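PDB 2IX4: 3-oxoacyl-[acyl-carrier-protein] synthase, mitochondrial from Arabidopsis thaliana, which catalyses the condensation steps of mitochondrial fatty acid synthesis, adding two carbons from malonyl-ACP to growing acyl chains. Local coordinates for residues A[114-119]-A[200-205]; A[3-8]-A[255-260]; A[35-40]-A[52-57]. All coordinates share one frame; numbering follows the deposited sequence.

Overall arrangement
Interactions 1 and 2 belong to one mixed sheet of the thiolase fold, in which strands 116-122, 200-207, 251-259 and 3-12 lie side by side in that order. Their centres are 10 Å apart, and strands 200-207 and 251-259 join them through probable hydrogen bonds such as M201 N to L257 O. Both also pack on helix 181-195, just after C179, the predicted active-site cysteine. Interaction 3 lies on the other side of the chain's centre, with its centre 37 Å from that of interaction 1 and 41 Å from that of interaction 2. Along the chain, 3-8 comes first, 35-57 and then 114-205 follow, and 255-260 comes last, so interaction 2 joins distant parts of the chain.

Interaction 1: residues A[114-119]-A[200-205]; sequences ERTGVS and VMVAGG
Neighbouring parallel strands of the thiolase-fold sheet meet here, T116 to S119 running beside V200 to A203 at 12° to one another. The backbone ladder passes from strand to strand: G117 N donates to V200 O, V202 N to G117 O (N-H...O angle 175°), S119 N to V202 O, and G204 N to S119 O.

On one face, T116 and V200 lie side by side, T116 CG2 being 3.9 Å from V200 CG1. These beta-branched residues suit extended backbone, as do V118 and V202 further along the same face. T116 OG1 turns to E112 O and W105 NE1. On the opposite face, M201 doubles back over its neighbour strand: bends at chi2 and chi3 (both -68°) set SD 3.5 Å from G117 CA and CE 3.8 Å from S119 CB. Glycine fits at 117 because the sulfur occupies the place beside its bare CA. S119 OG meets H173 ND1 and S185 O, while M201 and A203 face helix 181-195, where the small alanine allows close approach. G204 adopts backbone angles that suit glycine, since a side chain would press on the preceding carbonyl.

Backbone groups facing each other are thus satisfied across the pair, those on the outer sides pair with neighbouring segments, and the T116 and S119 hydroxyls find partners beyond it, so this buried contact can present largely apolar faces.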
ATOM      1  N   GLU A 114     -22.829  -1.027  -3.463  1.00 20.07           N
ATOM      2  CA  GLU A 114     -22.340  -0.463  -2.205  1.00 19.89           C
ATOM      3  C   GLU A 114     -21.738  -1.520  -1.283  1.00 19.71           C
ATOM      4  O   GLU A 114     -20.923  -1.198  -0.413  1.00 19.91           O
ATOM      5  CB  GLU A 114     -23.470   0.272  -1.480  1.00 19.93           C
ATOM      6  CG  GLU A 114     -23.845   1.612  -2.097  1.00 20.01           C
ATOM      7  CD  GLU A 114     -25.086   2.227  -1.468  1.00 21.09           C
ATOM      8  OE1 GLU A 114     -25.480   1.811  -0.355  1.00 21.44           O
ATOM      9  OE2 GLU A 114     -25.673   3.134  -2.093  1.00 21.45           O
ATOM     10  N   ARG A 115     -22.139  -2.775  -1.475  1.00 19.45           N
ATOM     11  CA  ARG A 115     -21.608  -3.890  -0.684  1.00 19.41           C
ATOM     12  C   ARG A 115     -20.424  -4.598  -1.352  1.00 19.27           C
ATOM     13  O   ARG A 115     -19.916  -5.594  -0.833  1.00 19.41           O
ATOM     14  CB  ARG A 115     -22.720  -4.890  -0.330  1.00 19.43           C
ATOM     15  CG  ARG A 115     -23.719  -4.380   0.713  1.00 19.79           C
ATOM     16  CD  ARG A 115     -23.034  -4.033   2.043  1.00 21.23           C
ATOM     17  NE  ARG A 115     -22.619  -5.220   2.790  1.00 22.05           N
ATOM     18  CZ  ARG A 115     -21.851  -5.201   3.877  1.00 22.57           C
ATOM     19  NH1 ARG A 115     -21.389  -4.055   4.356  1.00 23.11           N
ATOM     20  NH2 ARG A 115     -21.537  -6.336   4.488  1.00 23.04           N
ATOM     21  N   THR A 116     -19.989  -4.069  -2.495  1.00 19.01           N
ATOM     22  CA  THR A 116     -18.836  -4.599  -3.227  1.00 18.75           C
ATOM     23  C   THR A 116     -17.659  -3.630  -3.166  1.00 18.90           C
ATOM     24  O   THR A 116     -17.780  -2.471  -3.554  1.00 18.92           O
ATOM     25  CB  THR A 116     -19.185  -4.871  -4.707  1.00 18.71           C
ATOM     26  OG1 THR A 116     -20.367  -5.678  -4.778  1.00 18.20           O
ATOM     27  CG2 THR A 116     -18.030  -5.587  -5.422  1.00 17.95           C
ATOM     28  N   GLY A 117     -16.519  -4.113  -2.685  1.00 19.24           N
ATOM     29  CA  GLY A 117     -15.307  -3.303  -2.631  1.00 19.38           C
ATOM     30  C   GLY A 117     -14.191  -3.818  -3.526  1.00 19.70           C
ATOM     31  O   GLY A 117     -14.342  -4.827  -4.226  1.00 19.84           O
ATOM     32  N   VAL A 118     -13.064  -3.113  -3.504  1.00 19.79           N
ATOM     33  CA  VAL A 118     -11.907  -3.457  -4.329  1.00 19.70           C
ATOM     34  C   VAL A 118     -10.632  -3.307  -3.505  1.00 20.08           C
ATOM     35  O   VAL A 118     -10.455  -2.306  -2.807  1.00 20.24           O
ATOM     36  CB  VAL A 118     -11.819  -2.562  -5.594  1.00 19.57           C
ATOM     37  CG1 VAL A 118     -10.731  -3.061  -6.541  1.00 19.22           C
ATOM     38  CG2 VAL A 118     -13.161  -2.512  -6.329  1.00 19.30           C
ATOM     39  N   SER A 119      -9.762  -4.314  -3.582  1.00 20.63           N
ATOM     40  CA  SER A 119      -8.447  -4.283  -2.936  1.00 21.02           C
ATOM     41  C   SER A 119      -7.385  -4.888  -3.859  1.00 21.48           C
ATOM     42  O   SER A 119      -7.034  -6.066  -3.742  1.00 21.56           O
ATOM     43  CB  SER A 119      -8.474  -5.010  -1.590  1.00 20.94           C
ATOM     44  OG  SER A 119      -7.246  -4.831  -0.892  1.00 21.32           O
ATOM     45  N   VAL A 200     -18.744  -8.627  -0.986  1.00 19.94           N
ATOM     46  CA  VAL A 200     -17.946  -9.029  -2.146  1.00 19.68           C
ATOM     47  C   VAL A 200     -16.719  -8.130  -2.234  1.00 19.78           C
ATOM     48  O   VAL A 200     -16.830  -6.915  -2.095  1.00 19.76           O
ATOM     49  CB  VAL A 200     -18.742  -8.893  -3.480  1.00 19.61           C
ATOM     50  CG1 VAL A 200     -17.903  -9.370  -4.666  1.00 19.33           C
ATOM     51  CG2 VAL A 200     -20.063  -9.656  -3.427  1.00 19.35           C
ATOM     52  N   MET A 201     -15.553  -8.727  -2.461  1.00 19.99           N
ATOM     53  CA  MET A 201     -14.331  -7.965  -2.686  1.00 20.26           C
ATOM     54  C   MET A 201     -13.610  -8.453  -3.937  1.00 20.65           C
ATOM     55  O   MET A 201     -13.376  -9.655  -4.107  1.00 20.99           O
ATOM     56  CB  MET A 201     -13.387  -8.046  -1.478  1.00 20.16           C
ATOM     57  CG  MET A 201     -13.856  -7.298  -0.228  1.00 19.71           C
ATOM     58  SD  MET A 201     -13.882  -5.496  -0.348  1.00 19.81           S
ATOM     59  CE  MET A 201     -12.124  -5.110  -0.453  1.00 18.14           C
ATOM     60  N   VAL A 202     -13.264  -7.507  -4.805  1.00 20.80           N
ATOM     61  CA  VAL A 202     -12.435  -7.762  -5.970  1.00 20.94           C
ATOM     62  C   VAL A 202     -10.997  -7.460  -5.553  1.00 21.22           C
ATOM     63  O   VAL A 202     -10.633  -6.299  -5.368  1.00 21.53           O
ATOM     64  CB  VAL A 202     -12.865  -6.874  -7.160  1.00 20.97           C
ATOM     65  CG1 VAL A 202     -12.114  -7.265  -8.422  1.00 20.79           C
ATOM     66  CG2 VAL A 202     -14.374  -6.976  -7.385  1.00 20.98           C
ATOM     67  N   ALA A 203     -10.192  -8.508  -5.389  1.00 21.25           N
ATOM     68  CA  ALA A 203      -8.884  -8.376  -4.743  1.00 21.40           C
ATOM     69  C   ALA A 203      -7.751  -9.057  -5.501  1.00 21.46           C
ATOM     70  O   ALA A 203      -7.965 -10.050  -6.201  1.00 21.62           O
ATOM     71  CB  ALA A 203      -8.951  -8.908  -3.308  1.00 21.08           C
ATOM     72  N   GLY A 204      -6.543  -8.520  -5.352  1.00 21.35           N
ATOM     73  CA  GLY A 204      -5.372  -9.114  -5.978  1.00 21.30           C
ATOM     74  C   GLY A 204      -4.171  -8.195  -6.067  1.00 21.66           C
ATOM     75  O   GLY A 204      -3.940  -7.353  -5.197  1.00 21.34           O
ATOM     76  N   GLY A 205      -3.403  -8.365  -7.134  1.00 21.79           N
ATOM     77  CA  GLY A 205      -2.155  -7.640  -7.305  1.00 22.20           C
ATOM     78  C   GLY A 205      -1.863  -7.371  -8.762  1.00 22.41           C
ATOM     79  O   GLY A 205      -2.351  -8.076  -9.649  1.00 22.47           O
TER

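Interaction 2: residues A[3-8]-A[255-260]; sequences VVVTGL and IVLEEY
T6 and E258 meet through their first torsions: T6 OG1 (chi1 52°) and E258 CG (chi1 71°) each sit between their own backbone N and carbonyl carbon, the crowded position. From there the glutamate runs out extended, crossing the threonine at about a right angle, and T6 OG1 donates to the anti lone pair of E258 OE2 at 2.7 Å. R266 forms a salt bridge with that same oxygen and H262 bonds to OE1, so the buried carboxylate is held at both oxygens, which would probably favour its charged form.

The backbones pair antiparallel in the central sheet. V4 N donates to E258 O (2.8 Å) and E258 N returns a bond to V4 O (2.9 Å). Farther on a beta bulge sets T6 and G7 together against V256, T6 N giving its hydrogen to V256 O (3.0 Å) and V256 N its own to G7 O (2.9 Å). G7, without a side chain, leaves room for V256 CG2; its N is buried with no partner in the model.

Branched aliphatics fill the face toward helices 181-195 and 364-378: V3 CG1 lies 3.8 Å from L257 CD2, and L8 CD2 is 3.7 Å from I255 CG2. E259 N-caps helix 260-265 through E261 N and H262 N.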
ATOM      1  N   VAL A   3     -15.478 -16.950   3.869  1.00 21.84           N
ATOM      2  CA  VAL A   3     -15.136 -16.260   2.626  1.00 21.47           C
ATOM      3  C   VAL A   3     -14.761 -17.271   1.546  1.00 21.40           C
ATOM      4  O   VAL A   3     -13.872 -18.103   1.742  1.00 21.37           O
ATOM      5  CB  VAL A   3     -13.983 -15.239   2.839  1.00 21.56           C
ATOM      6  CG1 VAL A   3     -13.668 -14.491   1.547  1.00 20.67           C
ATOM      7  CG2 VAL A   3     -14.339 -14.253   3.956  1.00 21.22           C
ATOM      8  N   VAL A   4     -15.454 -17.198   0.414  1.00 21.25           N
ATOM      9  CA  VAL A   4     -15.203 -18.109  -0.700  1.00 21.28           C
ATOM     10  C   VAL A   4     -14.779 -17.365  -1.970  1.00 21.20           C
ATOM     11  O   VAL A   4     -14.972 -16.152  -2.088  1.00 21.32           O
ATOM     12  CB  VAL A   4     -16.418 -19.040  -1.002  1.00 21.27           C
ATOM     13  CG1 VAL A   4     -16.718 -19.947   0.181  1.00 21.32           C
ATOM     14  CG2 VAL A   4     -17.650 -18.239  -1.417  1.00 21.17           C
ATOM     15  N   VAL A   5     -14.199 -18.107  -2.908  1.00 20.93           N
ATOM     16  CA  VAL A   5     -13.728 -17.552  -4.169  1.00 20.55           C
ATOM     17  C   VAL A   5     -14.714 -17.948  -5.260  1.00 20.39           C
ATOM     18  O   VAL A   5     -14.974 -19.136  -5.462  1.00 20.35           O
ATOM     19  CB  VAL A   5     -12.315 -18.071  -4.517  1.00 20.50           C
ATOM     20  CG1 VAL A   5     -11.827 -17.463  -5.825  1.00 20.38           C
ATOM     21  CG2 VAL A   5     -11.335 -17.761  -3.389  1.00 20.59           C
ATOM     22  N   THR A   6     -15.261 -16.952  -5.956  1.00 20.14           N
ATOM     23  CA  THR A   6     -16.292 -17.192  -6.966  1.00 19.86           C
ATOM     24  C   THR A   6     -15.891 -16.746  -8.374  1.00 19.74           C
ATOM     25  O   THR A   6     -16.618 -16.994  -9.334  1.00 19.54           O
ATOM     26  CB  THR A   6     -17.638 -16.523  -6.580  1.00 19.91           C
ATOM     27  OG1 THR A   6     -17.423 -15.141  -6.269  1.00 19.90           O
ATOM     28  CG2 THR A   6     -18.262 -17.215  -5.381  1.00 20.19           C
ATOM     29  N   GLY A   7     -14.736 -16.098  -8.497  1.00 19.64           N
ATOM     30  CA  GLY A   7     -14.255 -15.640  -9.797  1.00 19.41           C
ATOM     31  C   GLY A   7     -12.747 -15.531  -9.845  1.00 19.49           C
ATOM     32  O   GLY A   7     -12.126 -15.093  -8.879  1.00 19.20           O
ATOM     33  N   LEU A   8     -12.166 -15.940 -10.971  1.00 19.65           N
ATOM     34  CA  LEU A   8     -10.720 -15.867 -11.180  1.00 19.72           C
ATOM     35  C   LEU A   8     -10.399 -15.081 -12.450  1.00 20.05           C
ATOM     36  O   LEU A   8     -11.089 -15.214 -13.465  1.00 19.75           O
ATOM     37  CB  LEU A   8     -10.107 -17.271 -11.268  1.00 19.74           C
ATOM     38  CG  LEU A   8     -10.317 -18.302 -10.148  1.00 19.29           C
ATOM     39  CD1 LEU A   8      -9.731 -19.642 -10.554  1.00 18.97           C
ATOM     40  CD2 LEU A   8      -9.713 -17.851  -8.833  1.00 18.97           C
ATOM     41  N   ILE A 255      -8.976 -11.939  -7.990  1.00 20.29           N
ATOM     42  CA  ILE A 255     -10.048 -12.868  -7.633  1.00 20.33           C
ATOM     43  C   ILE A 255     -11.265 -12.138  -7.084  1.00 20.28           C
ATOM     44  O   ILE A 255     -11.157 -11.012  -6.585  1.00 20.13           O
ATOM     45  CB  ILE A 255      -9.586 -13.952  -6.613  1.00 20.17           C
ATOM     46  CG1 ILE A 255      -9.146 -13.320  -5.288  1.00 20.58           C
ATOM     47  CG2 ILE A 255      -8.481 -14.808  -7.213  1.00 20.17           C
ATOM     48  CD1 ILE A 255      -8.764 -14.325  -4.212  1.00 19.67           C
ATOM     49  N   VAL A 256     -12.424 -12.783  -7.193  1.00 20.39           N
ATOM     50  CA  VAL A 256     -13.630 -12.306  -6.536  1.00 20.42           C
ATOM     51  C   VAL A 256     -13.814 -13.122  -5.262  1.00 20.82           C
ATOM     52  O   VAL A 256     -14.025 -14.336  -5.311  1.00 20.96           O
ATOM     53  CB  VAL A 256     -14.880 -12.407  -7.442  1.00 20.47           C
ATOM     54  CG1 VAL A 256     -16.134 -11.987  -6.680  1.00 20.17           C
ATOM     55  CG2 VAL A 256     -14.710 -11.545  -8.684  1.00 20.30           C
ATOM     56  N   LEU A 257     -13.684 -12.446  -4.128  1.00 20.89           N
ATOM     57  CA  LEU A 257     -13.975 -13.028  -2.833  1.00 21.19           C
ATOM     58  C   LEU A 257     -15.384 -12.620  -2.438  1.00 21.41           C
ATOM     59  O   LEU A 257     -15.805 -11.495  -2.713  1.00 21.49           O
ATOM     60  CB  LEU A 257     -12.993 -12.508  -1.789  1.00 21.03           C
ATOM     61  CG  LEU A 257     -11.517 -12.884  -1.906  1.00 21.36           C
ATOM     62  CD1 LEU A 257     -10.676 -11.893  -1.129  1.00 21.50           C
ATOM     63  CD2 LEU A 257     -11.281 -14.311  -1.410  1.00 21.44           C
ATOM     64  N   GLU A 258     -16.122 -13.533  -1.814  1.00 21.80           N
ATOM     65  CA  GLU A 258     -17.423 -13.176  -1.260  1.00 22.19           C
ATOM     66  C   GLU A 258     -17.858 -14.055  -0.101  1.00 22.24           C
ATOM     67  O   GLU A 258     -17.433 -15.203   0.026  1.00 22.21           O
ATOM     68  CB  GLU A 258     -18.514 -13.071  -2.344  1.00 22.51           C
ATOM     69  CG  GLU A 258     -18.985 -14.347  -2.974  1.00 23.32           C
ATOM     70  CD  GLU A 258     -20.045 -14.097  -4.046  1.00 24.64           C
ATOM     71  OE1 GLU A 258     -21.213 -13.802  -3.704  1.00 25.82           O
ATOM     72  OE2 GLU A 258     -19.713 -14.199  -5.243  1.00 25.25           O
ATOM     73  N   GLU A 259     -18.700 -13.480   0.751  1.00 22.33           N
ATOM     74  CA  GLU A 259     -19.246 -14.176   1.901  1.00 22.64           C
ATOM     75  C   GLU A 259     -20.049 -15.396   1.440  1.00 22.72           C
ATOM     76  O   GLU A 259     -20.810 -15.324   0.473  1.00 22.51           O
ATOM     77  CB  GLU A 259     -20.084 -13.212   2.753  1.00 22.58           C
ATOM     78  CG  GLU A 259     -20.489 -13.750   4.118  1.00 22.82           C
ATOM     79  CD  GLU A 259     -21.765 -14.565   4.058  1.00 23.34           C
ATOM     80  OE1 GLU A 259     -22.651 -14.219   3.246  1.00 23.57           O
ATOM     81  OE2 GLU A 259     -21.880 -15.553   4.815  1.00 23.72           O
ATOM     82  N   TYR A 260     -19.850 -16.508   2.143  1.00 22.94           N
ATOM     83  CA  TYR A 260     -20.363 -17.822   1.751  1.00 23.38           C
ATOM     84  C   TYR A 260     -21.884 -17.875   1.555  1.00 23.57           C
ATOM     85  O   TYR A 260     -22.366 -18.396   0.541  1.00 23.42           O
ATOM     86  CB  TYR A 260     -19.877 -18.875   2.762  1.00 23.65           C
ATOM     87  CG  TYR A 260     -20.221 -20.321   2.452  1.00 24.11           C
ATOM     88  CD1 TYR A 260     -20.218 -20.806   1.142  1.00 24.45           C
ATOM     89  CD2 TYR A 260     -20.514 -21.212   3.483  1.00 24.51           C
ATOM     90  CE1 TYR A 260     -20.526 -22.133   0.867  1.00 24.64           C
ATOM     91  CE2 TYR A 260     -20.822 -22.543   3.220  1.00 24.95           C
ATOM     92  CZ  TYR A 260     -20.826 -22.994   1.912  1.00 24.92           C
ATOM     93  OH  TYR A 260     -21.127 -24.308   1.648  1.00 25.45           O
TER

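Interaction 3: residues A[35-40]-A[52-57]; sequences LTLDDL and YTFDQL
Apolar packing around F54 and L57 carries this contact. F54 CB points toward the loop, and CG, anti to the backbone N (chi1 -171°), continues from it. L37 CD2 touches the base of that side chain at CB, 3.6 Å away, while L35 CB lies 3.6 Å from the ring atom CE1. Nearby, the methyl L57 CD1 meets two others, L40 CD2 at 3.6 Å and L35 CD1 at 3.7 Å. Leucine suits these places because its flexible, purely apolar chain carries a methyl across the contact, and L57 also rests on V215 and A216 of helix 212-220.

Of the backbone oxygens near the ring, L35 O lies at the edge, near the plane, 3.3 Å from F54 CZ, where the positive edge of the aromatic would favour a carbonyl oxygen.

Hydrogen bonds fix the shape of the loop rather than crossing the contact. T36 N donates to D39 OD2 (2.7 Å), met from above the carboxylate plane, and R33 adds a salt bridge to this oxygen.

The arrangement packs a short 3-10 turn against the C-terminal part of helix 47-55, within the excursion linking antiparallel strands 32-34 and 61-63. Y52 on the same helix bonds to L142 N of the second subunit, placing this packing beside the homodimer interface.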
ATOM      1  N   LEU A  35      15.936  -9.632 -23.168  1.00 23.64           N
ATOM      2  CA  LEU A  35      15.596  -8.216 -23.292  1.00 23.86           C
ATOM      3  C   LEU A  35      16.009  -7.641 -24.641  1.00 23.99           C
ATOM      4  O   LEU A  35      17.019  -8.045 -25.213  1.00 24.14           O
ATOM      5  CB  LEU A  35      16.276  -7.396 -22.190  1.00 23.99           C
ATOM      6  CG  LEU A  35      15.699  -7.259 -20.780  1.00 24.20           C
ATOM      7  CD1 LEU A  35      16.507  -6.221 -20.024  1.00 23.76           C
ATOM      8  CD2 LEU A  35      14.229  -6.871 -20.786  1.00 24.35           C
ATOM      9  N   THR A  36      15.216  -6.694 -25.138  1.00 24.19           N
ATOM     10  CA  THR A  36      15.575  -5.890 -26.306  1.00 24.47           C
ATOM     11  C   THR A  36      15.565  -4.414 -25.902  1.00 24.50           C
ATOM     12  O   THR A  36      15.229  -4.087 -24.760  1.00 24.53           O
ATOM     13  CB  THR A  36      14.598  -6.098 -27.482  1.00 24.52           C
ATOM     14  OG1 THR A  36      13.317  -5.562 -27.136  1.00 24.82           O
ATOM     15  CG2 THR A  36      14.454  -7.575 -27.827  1.00 24.94           C
ATOM     16  N   LEU A  37      15.924  -3.528 -26.834  1.00 24.58           N
ATOM     17  CA  LEU A  37      15.904  -2.081 -26.583  1.00 24.50           C
ATOM     18  C   LEU A  37      14.497  -1.548 -26.292  1.00 24.47           C
ATOM     19  O   LEU A  37      14.332  -0.647 -25.468  1.00 24.30           O
ATOM     20  CB  LEU A  37      16.528  -1.307 -27.751  1.00 24.52           C
ATOM     21  CG  LEU A  37      18.036  -1.428 -27.997  1.00 24.52           C
ATOM     22  CD1 LEU A  37      18.435  -0.590 -29.199  1.00 24.64           C
ATOM     23  CD2 LEU A  37      18.842  -1.018 -26.773  1.00 24.26           C
ATOM     24  N   ASP A  38      13.497  -2.111 -26.971  1.00 24.48           N
ATOM     25  CA  ASP A  38      12.096  -1.724 -26.785  1.00 24.79           C
ATOM     26  C   ASP A  38      11.597  -1.987 -25.366  1.00 24.57           C
ATOM     27  O   ASP A  38      10.710  -1.287 -24.867  1.00 24.72           O
ATOM     28  CB  ASP A  38      11.195  -2.454 -27.788  1.00 25.12           C
ATOM     29  CG  ASP A  38      11.356  -1.939 -29.211  1.00 26.38           C
ATOM     30  OD1 ASP A  38      11.218  -2.747 -30.156  1.00 27.73           O
ATOM     31  OD2 ASP A  38      11.613  -0.731 -29.394  1.00 28.47           O
ATOM     32  N   ASP A  39      12.179  -2.994 -24.720  1.00 24.20           N
ATOM     33  CA  ASP A  39      11.770  -3.411 -23.380  1.00 24.00           C
ATOM     34  C   ASP A  39      12.186  -2.429 -22.279  1.00 23.82           C
ATOM     35  O   ASP A  39      11.696  -2.514 -21.152  1.00 24.02           O
ATOM     36  CB  ASP A  39      12.310  -4.813 -23.081  1.00 23.94           C
ATOM     37  CG  ASP A  39      11.828  -5.854 -24.083  1.00 24.12           C
ATOM     38  OD1 ASP A  39      10.692  -5.726 -24.594  1.00 23.97           O
ATOM     39  OD2 ASP A  39      12.584  -6.809 -24.355  1.00 24.05           O
ATOM     40  N   LEU A  40      13.079  -1.498 -22.613  1.00 23.53           N
ATOM     41  CA  LEU A  40      13.561  -0.490 -21.665  1.00 23.31           C
ATOM     42  C   LEU A  40      12.494   0.548 -21.317  1.00 23.20           C
ATOM     43  O   LEU A  40      12.604   1.241 -20.301  1.00 23.02           O
ATOM     44  CB  LEU A  40      14.797   0.226 -22.223  1.00 23.38           C
ATOM     45  CG  LEU A  40      16.051  -0.576 -22.584  1.00 23.61           C
ATOM     46  CD1 LEU A  40      16.978   0.269 -23.445  1.00 24.31           C
ATOM     47  CD2 LEU A  40      16.778  -1.063 -21.346  1.00 23.95           C
ATOM     48  N   TYR A  52      23.349   2.617 -24.778  1.00 18.31           N
ATOM     49  CA  TYR A  52      24.179   2.713 -23.577  1.00 18.23           C
ATOM     50  C   TYR A  52      23.498   2.072 -22.371  1.00 18.00           C
ATOM     51  O   TYR A  52      24.126   1.310 -21.632  1.00 18.11           O
ATOM     52  CB  TYR A  52      24.541   4.168 -23.242  1.00 18.35           C
ATOM     53  CG  TYR A  52      24.915   4.340 -21.780  1.00 18.66           C
ATOM     54  CD1 TYR A  52      26.222   4.124 -21.342  1.00 18.86           C
ATOM     55  CD2 TYR A  52      23.949   4.684 -20.828  1.00 19.35           C
ATOM     56  CE1 TYR A  52      26.559   4.261 -19.996  1.00 19.07           C
ATOM     57  CE2 TYR A  52      24.272   4.812 -19.484  1.00 19.51           C
ATOM     58  CZ  TYR A  52      25.576   4.607 -19.078  1.00 19.44           C
ATOM     59  OH  TYR A  52      25.889   4.742 -17.748  1.00 19.60           O
ATOM     60  N   THR A  53      22.222   2.397 -22.173  1.00 17.55           N
ATOM     61  CA  THR A  53      21.481   1.940 -21.001  1.00 17.24           C
ATOM     62  C   THR A  53      21.356   0.418 -20.979  1.00 17.21           C
ATOM     63  O   THR A  53      21.595  -0.210 -19.944  1.00 16.94           O
ATOM     64  CB  THR A  53      20.086   2.609 -20.903  1.00 17.20           C
ATOM     65  OG1 THR A  53      20.243   4.032 -20.880  1.00 16.79           O
ATOM     66  CG2 THR A  53      19.360   2.171 -19.639  1.00 17.23           C
ATOM     67  N   PHE A  54      20.993  -0.163 -22.126  1.00 17.07           N
ATOM     68  CA  PHE A  54      20.891  -1.618 -22.274  1.00 17.16           C
ATOM     69  C   PHE A  54      22.167  -2.332 -21.823  1.00 17.06           C
ATOM     70  O   PHE A  54      22.110  -3.328 -21.102  1.00 16.92           O
ATOM     71  CB  PHE A  54      20.569  -1.988 -23.727  1.00 17.14           C
ATOM     72  CG  PHE A  54      20.236  -3.443 -23.923  1.00 17.71           C
ATOM     73  CD1 PHE A  54      18.946  -3.912 -23.689  1.00 17.51           C
ATOM     74  CD2 PHE A  54      21.213  -4.347 -24.340  1.00 17.61           C
ATOM     75  CE1 PHE A  54      18.633  -5.261 -23.866  1.00 17.71           C
ATOM     76  CE2 PHE A  54      20.908  -5.698 -24.517  1.00 17.64           C
ATOM     77  CZ  PHE A  54      19.614  -6.153 -24.282  1.00 17.57           C
ATOM     78  N   ASP A  55      23.309  -1.803 -22.249  1.00 17.20           N
ATOM     79  CA  ASP A  55      24.613  -2.360 -21.910  1.00 17.40           C
ATOM     80  C   ASP A  55      24.934  -2.324 -20.417  1.00 17.50           C
ATOM     81  O   ASP A  55      25.782  -3.083 -19.952  1.00 17.52           O
ATOM     82  CB  ASP A  55      25.709  -1.647 -22.704  1.00 17.48           C
ATOM     83  CG  ASP A  55      25.813  -2.141 -24.139  1.00 18.13           C
ATOM     84  OD1 ASP A  55      25.048  -3.048 -24.536  1.00 18.88           O
ATOM     85  OD2 ASP A  55      26.677  -1.623 -24.875  1.00 19.16           O
ATOM     86  N   GLN A  56      24.246  -1.466 -19.664  1.00 17.69           N
ATOM     87  CA  GLN A  56      24.498  -1.346 -18.221  1.00 17.95           C
ATOM     88  C   GLN A  56      23.721  -2.367 -17.399  1.00 18.30           C
ATOM     89  O   GLN A  56      23.928  -2.486 -16.190  1.00 18.27           O
ATOM     90  CB  GLN A  56      24.199   0.071 -17.715  1.00 17.93           C
ATOM     91  CG  GLN A  56      24.892   1.196 -18.484  1.00 17.42           C
ATOM     92  CD  GLN A  56      26.313   0.861 -18.894  1.00 17.41           C
ATOM     93  OE1 GLN A  56      27.192   0.666 -18.048  1.00 16.72           O
ATOM     94  NE2 GLN A  56      26.549   0.807 -20.203  1.00 16.52           N
ATOM     95  N   LEU A  57      22.836  -3.105 -18.063  1.00 18.46           N
ATOM     96  CA  LEU A  57      21.979  -4.075 -17.399  1.00 18.93           C
ATOM     97  C   LEU A  57      22.641  -5.448 -17.287  1.00 19.15           C
ATOM     98  O   LEU A  57      22.897  -6.114 -18.294  1.00 19.23           O
ATOM     99  CB  LEU A  57      20.634  -4.184 -18.126  1.00 18.96           C
ATOM    100  CG  LEU A  57      19.837  -2.900 -18.378  1.00 19.23           C
ATOM    101  CD1 LEU A  57      18.553  -3.234 -19.122  1.00 19.96           C
ATOM    102  CD2 LEU A  57      19.532  -2.149 -17.083  1.00 19.38           C
TER